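Local coordinates for cell envelope-related transcriptional attenuator domain-containing protein (Streptococcus agalactiae, PDB 3OKZ) that is of unknown function but probably attaches glycopolymers to the cell wall by transfer from a polyprenyl-linked carrier, at residues 169-172 against 173-177; 181-184 against 185-188. All coordinates share one frame; numbering follows the deposited sequence.

Contact 1 of 2, residues 169-172 against 173-177; sequences SRMR and YDDPE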
ATOM      1  N   SER A 169      -6.742 -10.672  -4.762  1.00 14.29           N
ATOM      2  CA  SER A 169      -5.604  -9.898  -4.276  1.00 11.36           C
ATOM      3  C   SER A 169      -5.000 -10.420  -2.978  1.00 18.20           C
ATOM      4  O   SER A 169      -4.096  -9.798  -2.420  1.00 17.05           O
ATOM      5  CB  SER A 169      -5.998  -8.436  -4.103  1.00  0.01           C
ATOM      6  OG  SER A 169      -7.129  -8.332  -3.266  1.00 14.98           O
ATOM      7  N   ARG A 170      -5.492 -11.553  -2.488  1.00 17.81           N
ATOM      8  CA  ARG A 170      -4.935 -12.127  -1.269  1.00 15.23           C
ATOM      9  C   ARG A 170      -4.153 -13.403  -1.580  1.00 14.10           C
ATOM     10  O   ARG A 170      -3.185 -13.730  -0.899  1.00 14.78           O
ATOM     11  CB  ARG A 170      -6.047 -12.449  -0.275  1.00 20.22           C
ATOM     12  CG  ARG A 170      -6.460 -11.305   0.640  1.00 31.79           C
ATOM     13  CD  ARG A 170      -7.686 -11.712   1.446  1.00 39.72           C
ATOM     14  NE  ARG A 170      -7.838 -10.938   2.673  1.00 51.07           N
ATOM     15  CZ  ARG A 170      -6.938 -10.906   3.650  1.00 58.67           C
ATOM     16  NH1 ARG A 170      -5.814 -11.605   3.540  1.00 53.04           N
ATOM     17  NH2 ARG A 170      -7.162 -10.177   4.734  1.00 64.24           N
HETATM   18  N   MSE A 171      -4.586 -14.116  -2.618  1.00 11.22           N
HETATM   19  CA  MSE A 171      -3.952 -15.369  -3.016  1.00  8.44           C
HETATM   20  C   MSE A 171      -2.438 -15.229  -2.963  1.00 10.60           C
HETATM   21  O   MSE A 171      -1.873 -14.239  -3.425  1.00 25.11           O
HETATM   22  CB  MSE A 171      -4.416 -15.777  -4.419  1.00 12.39           C
HETATM   23  CG  MSE A 171      -4.102 -17.231  -4.763  1.00 18.77           C
HETATM   24 SE   MSE A 171      -2.207 -17.689  -5.052  1.00 39.83          SE
HETATM   25  CE  MSE A 171      -2.162 -17.559  -6.983  1.00 38.03           C
ATOM     26  N   ARG A 172      -1.782 -16.240  -2.415  1.00 23.35           N
ATOM     27  CA  ARG A 172      -0.342 -16.194  -2.259  1.00 27.31           C
ATOM     28  C   ARG A 172       0.350 -17.546  -2.403  1.00 19.30           C
ATOM     29  O   ARG A 172       1.249 -17.707  -3.220  1.00 24.96           O
ATOM     30  CB  ARG A 172      -0.038 -15.610  -0.875  1.00 27.58           C
ATOM     31  CG  ARG A 172       1.429 -15.499  -0.470  1.00 28.71           C
ATOM     32  CD  ARG A 172       1.498 -15.223   1.028  1.00 30.09           C
ATOM     33  NE  ARG A 172       2.684 -14.476   1.443  1.00 43.43           N
ATOM     34  CZ  ARG A 172       3.932 -14.931   1.366  1.00 47.46           C
ATOM     35  NH1 ARG A 172       4.176 -16.146   0.882  1.00 47.49           N
ATOM     36  NH2 ARG A 172       4.938 -14.167   1.780  1.00 44.44           N
ATOM     37  N   TYR A 173      -0.098 -18.516  -1.617  1.00 17.14           N
ATOM     38  CA  TYR A 173       0.516 -19.835  -1.569  1.00 23.60           C
ATOM     39  C   TYR A 173       0.502 -20.706  -2.799  1.00 25.75           C
ATOM     40  O   TYR A 173       1.287 -21.648  -2.901  1.00 40.80           O
ATOM     41  CB  TYR A 173      -0.037 -20.583  -0.363  1.00 14.94           C
ATOM     42  CG  TYR A 173       0.210 -19.775   0.871  1.00 14.73           C
ATOM     43  CD1 TYR A 173       1.503 -19.349   1.185  1.00 14.18           C
ATOM     44  CD2 TYR A 173      -0.835 -19.351   1.679  1.00 10.64           C
ATOM     45  CE1 TYR A 173       1.746 -18.513   2.269  1.00 17.43           C
ATOM     46  CE2 TYR A 173      -0.599 -18.511   2.773  1.00 10.06           C
ATOM     47  CZ  TYR A 173       0.692 -18.099   3.056  1.00 20.85           C
ATOM     48  OH  TYR A 173       0.937 -17.275   4.116  1.00 30.87           O
ATOM     49  N   ASP A 174      -0.371 -20.408  -3.742  1.00 16.31           N
ATOM     50  CA  ASP A 174      -0.372 -21.200  -4.950  1.00 15.25           C
ATOM     51  C   ASP A 174       0.398 -20.446  -6.012  1.00 24.44           C
ATOM     52  O   ASP A 174       0.516 -20.898  -7.150  1.00 32.58           O
ATOM     53  CB  ASP A 174      -1.794 -21.468  -5.390  1.00 17.43           C
ATOM     54  CG  ASP A 174      -2.490 -22.404  -4.465  1.00 29.63           C
ATOM     55  OD1 ASP A 174      -1.980 -23.531  -4.304  1.00 36.95           O
ATOM     56  OD2 ASP A 174      -3.526 -22.019  -3.890  1.00 33.26           O
ATOM     57  N   ASP A 175       0.929 -19.287  -5.625  1.00 16.15           N
ATOM     58  CA  ASP A 175       1.699 -18.467  -6.549  1.00 14.17           C
ATOM     59  C   ASP A 175       3.187 -18.576  -6.229  1.00 15.67           C
ATOM     60  O   ASP A 175       3.656 -18.151  -5.167  1.00 16.57           O
ATOM     61  CB  ASP A 175       1.252 -16.994  -6.487  1.00  9.91           C
ATOM     62  CG  ASP A 175       1.848 -16.144  -7.615  1.00 15.36           C
ATOM     63  OD1 ASP A 175       2.679 -16.664  -8.388  1.00 14.09           O
ATOM     64  OD2 ASP A 175       1.488 -14.948  -7.734  1.00 17.05           O
ATOM     65  N   PRO A 176       3.949 -19.169  -7.151  1.00 20.74           N
ATOM     66  CA  PRO A 176       5.395 -19.342  -6.990  1.00 21.27           C
ATOM     67  C   PRO A 176       6.063 -18.023  -6.583  1.00 24.03           C
ATOM     68  O   PRO A 176       7.066 -18.020  -5.875  1.00 30.53           O
ATOM     69  CB  PRO A 176       5.840 -19.797  -8.378  1.00 30.14           C
ATOM     70  CG  PRO A 176       4.649 -20.552  -8.882  1.00 38.28           C
ATOM     71  CD  PRO A 176       3.486 -19.690  -8.450  1.00 27.02           C
ATOM     72  N   GLU A 177       5.499 -16.903  -7.027  1.00 19.28           N
ATOM     73  CA  GLU A 177       6.061 -15.589  -6.702  1.00 23.45           C
ATOM     74  C   GLU A 177       5.653 -15.096  -5.316  1.00 21.49           C
ATOM     75  O   GLU A 177       5.987 -13.980  -4.919  1.00 21.73           O
ATOM     76  CB  GLU A 177       5.642 -14.570  -7.758  1.00 22.76           C
ATOM     77  CG  GLU A 177       6.088 -14.936  -9.161  1.00 38.11           C
ATOM     78  CD  GLU A 177       5.119 -14.434 -10.215  1.00 61.67           C
ATOM     79  OE1 GLU A 177       3.970 -14.945 -10.264  1.00 63.46           O
ATOM     80  OE2 GLU A 177       5.502 -13.527 -10.986  1.00 70.11           O
TER
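Arg172 and Asp175 close a type I beta turn in the loop between helix 162-168 and helix 178-200, Asp175 N donating to Arg172 O over 2.9 Å; an Asx turn at Asp175 then leads into the second helix. The turn is firmly packed on its inner side, where the selenomethionine Met171 folds back under it. With CG anti to the backbone N (chi1 -165°) and the chain then bent at chi2 and chi3, its selenium comes 3.5 Å from Asp174 N, and its methyl CE lies 3.5 Å from Asp175 CB, the two side chains crossing at about a right angle. Phe136 also touches Met171, so the turn and its neighbouring loop share this apolar contact.

The other side is looser, and Tyr173 and Asp174 are exposed there. Arg172, extended from CG to NE, places CG over one face of the Tyr173 ring, 4.1 Å above its plane and offset toward the rim. Further along the chain, Arg172 CD touches Tyr173 CE1 at 3.5 Å. Crystal neighbours touch both residues, so this pose may owe something to the lattice.

Asp175 returns to the packed side, buried and gripped at both carboxylate oxygens: OD2 faces Arg185, and OD1 accepts a capping bond from Glu177 N at 3.1 Å, met from above the carboxylate plane.

Contact 2 of 2, residues 181-184 against 185-188; sequences GRQK and RQRE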
ATOM      1  N   GLY A 181       3.925 -11.903  -6.181  1.00 13.46           N
ATOM      2  CA  GLY A 181       2.899 -12.192  -7.164  1.00  5.33           C
ATOM      3  C   GLY A 181       1.669 -11.532  -6.578  1.00 10.77           C
ATOM      4  O   GLY A 181       1.015 -10.694  -7.209  1.00 14.35           O
ATOM      5  N   ARG A 182       1.388 -11.893  -5.330  1.00 13.50           N
ATOM      6  CA  ARG A 182       0.253 -11.361  -4.591  1.00 19.22           C
ATOM      7  C   ARG A 182       0.156  -9.840  -4.685  1.00 25.82           C
ATOM      8  O   ARG A 182      -0.944  -9.284  -4.733  1.00 22.91           O
ATOM      9  CB  ARG A 182       0.357 -11.760  -3.122  1.00 11.69           C
ATOM     10  CG  ARG A 182      -0.688 -11.117  -2.245  1.00  8.36           C
ATOM     11  CD  ARG A 182      -0.586 -11.585  -0.796  1.00 26.73           C
ATOM     12  NE  ARG A 182      -1.680 -11.027  -0.008  1.00 33.42           N
ATOM     13  CZ  ARG A 182      -1.720 -11.006   1.319  1.00 45.47           C
ATOM     14  NH1 ARG A 182      -0.718 -11.521   2.026  1.00 57.01           N
ATOM     15  NH2 ARG A 182      -2.760 -10.456   1.934  1.00 37.39           N
ATOM     16  N   GLN A 183       1.303  -9.164  -4.700  1.00 23.89           N
ATOM     17  CA  GLN A 183       1.298  -7.709  -4.789  1.00 11.65           C
ATOM     18  C   GLN A 183       1.014  -7.162  -6.179  1.00  9.82           C
ATOM     19  O   GLN A 183       0.344  -6.135  -6.310  1.00 20.41           O
ATOM     20  CB  GLN A 183       2.608  -7.136  -4.251  1.00  0.01           C
ATOM     21  CG  GLN A 183       2.606  -7.090  -2.729  1.00  0.01           C
ATOM     22  CD  GLN A 183       3.915  -6.657  -2.171  1.00  5.65           C
ATOM     23  OE1 GLN A 183       4.894  -7.366  -2.294  1.00 16.62           O
ATOM     24  NE2 GLN A 183       3.953  -5.482  -1.558  1.00 10.62           N
ATOM     25  N   LYS A 184       1.500  -7.840  -7.218  1.00  4.86           N
ATOM     26  CA  LYS A 184       1.244  -7.370  -8.579  1.00  2.30           C
ATOM     27  C   LYS A 184      -0.275  -7.353  -8.681  1.00  6.71           C
ATOM     28  O   LYS A 184      -0.879  -6.368  -9.078  1.00  8.81           O
ATOM     29  CB  LYS A 184       1.847  -8.345  -9.601  1.00  9.29           C
ATOM     30  CG  LYS A 184       2.250  -7.726 -10.932  1.00 16.27           C
ATOM     31  CD  LYS A 184       3.455  -6.807 -10.782  1.00 41.61           C
ATOM     32  CE  LYS A 184       3.782  -6.075 -12.092  1.00 54.81           C
ATOM     33  NZ  LYS A 184       4.867  -5.040 -11.960  1.00 58.31           N
ATOM     34  N   ARG A 185      -0.896  -8.448  -8.272  1.00  3.68           N
ATOM     35  CA  ARG A 185      -2.343  -8.535  -8.318  1.00  0.01           C
ATOM     36  C   ARG A 185      -2.996  -7.444  -7.474  1.00  9.79           C
ATOM     37  O   ARG A 185      -4.017  -6.883  -7.860  1.00 22.77           O
ATOM     38  CB  ARG A 185      -2.806  -9.931  -7.861  1.00  6.78           C
ATOM     39  CG  ARG A 185      -2.863 -10.964  -8.976  1.00 19.25           C
ATOM     40  CD  ARG A 185      -3.121 -12.363  -8.441  1.00 18.56           C
ATOM     41  NE  ARG A 185      -1.886 -12.972  -7.954  1.00 17.28           N
ATOM     42  CZ  ARG A 185      -1.750 -13.562  -6.772  1.00 17.63           C
ATOM     43  NH1 ARG A 185      -2.782 -13.636  -5.942  1.00 13.40           N
ATOM     44  NH2 ARG A 185      -0.575 -14.052  -6.409  1.00 15.80           N
ATOM     45  N   GLN A 186      -2.413  -7.141  -6.321  1.00 14.84           N
ATOM     46  CA  GLN A 186      -2.963  -6.100  -5.461  1.00 11.98           C
ATOM     47  C   GLN A 186      -2.976  -4.755  -6.187  1.00 19.48           C
ATOM     48  O   GLN A 186      -3.952  -4.006  -6.106  1.00 24.40           O
ATOM     49  CB  GLN A 186      -2.133  -5.971  -4.192  1.00 20.85           C
ATOM     50  CG  GLN A 186      -2.580  -6.868  -3.052  1.00 20.91           C
ATOM     51  CD  GLN A 186      -1.757  -6.646  -1.794  1.00 26.41           C
ATOM     52  OE1 GLN A 186      -2.047  -7.208  -0.738  1.00 34.53           O
ATOM     53  NE2 GLN A 186      -0.716  -5.820  -1.907  1.00 27.93           N
ATOM     54  N   ARG A 187      -1.888  -4.456  -6.896  1.00 14.86           N
ATOM     55  CA  ARG A 187      -1.762  -3.207  -7.638  1.00  7.84           C
ATOM     56  C   ARG A 187      -2.772  -3.172  -8.771  1.00  7.74           C
ATOM     57  O   ARG A 187      -3.377  -2.146  -9.058  1.00 10.26           O
ATOM     58  CB  ARG A 187      -0.345  -3.068  -8.203  1.00 13.60           C
ATOM     59  CG  ARG A 187       0.746  -2.794  -7.173  1.00 22.09           C
ATOM     60  CD  ARG A 187       2.117  -2.877  -7.827  1.00 18.94           C
ATOM     61  NE  ARG A 187       2.969  -3.899  -7.216  1.00 15.27           N
ATOM     62  CZ  ARG A 187       3.912  -4.565  -7.874  1.00 29.83           C
ATOM     63  NH1 ARG A 187       4.118  -4.319  -9.160  1.00 36.03           N
ATOM     64  NH2 ARG A 187       4.652  -5.475  -7.254  1.00 40.70           N
ATOM     65  N   GLU A 188      -2.950  -4.313  -9.408  1.00  8.24           N
ATOM     66  CA  GLU A 188      -3.885  -4.440 -10.503  1.00 11.56           C
ATOM     67  C   GLU A 188      -5.282  -4.032 -10.078  1.00 14.74           C
ATOM     68  O   GLU A 188      -5.902  -3.175 -10.706  1.00 19.37           O
ATOM     69  CB  GLU A 188      -3.914  -5.890 -10.973  1.00 12.07           C
ATOM     70  CG  GLU A 188      -4.797  -6.173 -12.164  1.00 16.91           C
ATOM     71  CD  GLU A 188      -4.722  -7.631 -12.553  1.00 23.85           C
ATOM     72  OE1 GLU A 188      -3.651  -8.235 -12.305  1.00 20.26           O
ATOM     73  OE2 GLU A 188      -5.714  -8.165 -13.103  1.00 36.80           O
TER
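Arg185 lies back along its own helix and sets one face of its guanidinium against the backbone of Arg182, whose CA is 3.3 Å above the group's plane and displaced toward its rim. A bend at chi3 (-82°) turns the planar end across the preceding helical turn. Arg187 does likewise: Lys184 CA sits over the centre of its guanidinium, 3.9 Å from the plane. The side chain of Lys184, bent at chi2 (69°), crosses that of Arg187. Its CD and its ammonium NZ are both modelled very close to Arg187 NH1, approaches that are doubtful at this resolution and carry no weight. The aliphatic start of Gln186 has a polar neighbour, with CG 3.4 Å from Arg182 O.

The backbone beneath is regular. Arg185 N donates to Gly181 O over 3.1 Å and Glu188 N to Lys184 O over 2.9 Å; between them run the bonds from Gln186 N to Arg182 O and from Arg187 N to Gln183 O.

A second shell outside the helix fixes the ends of two arginines. Arg185 faces Asp175 and also donates to the carbonyl of Tyr168, so that more than one acceptor restrains its flat group, while Arg187 NH2 binds Gln245 on strand 241-252. Within the same helix, Glu188 forms a salt bridge with Lys192, and Arg182 is only loosely paired, through a weak, long ion pair with Asp179 near the helix start. The arrangement is that of an alpha-helix with i to i+4 backbone bonds, here the arginine-rich start of helix 178-200 packed beside the central mixed sheet of the LytR/CpsA/Psr domain.

In the fold
Contacts 1 and 2 follow one another along the chain, their centres about 9 Å apart, as a turn followed by the first turns of the helix it introduces. Arg185 joins them with both terminal nitrogens: NH2 is 2.6 Å from Asp175 OD2 in a salt bridge, while NH1 lies 2.7 Å from Met171 O in a probable hydrogen bond. The helix thus reaches back to hold the turn that precedes it. Asp43 draws the two together again, through a salt bridge from Arg170 and a weak, long pair with Arg182. In relatives, clustered arginines hold the pyrophosphate of a polyprenyl lipid; arginines of this region, such as Arg170, Arg172 and Arg182, may line a comparable pocket.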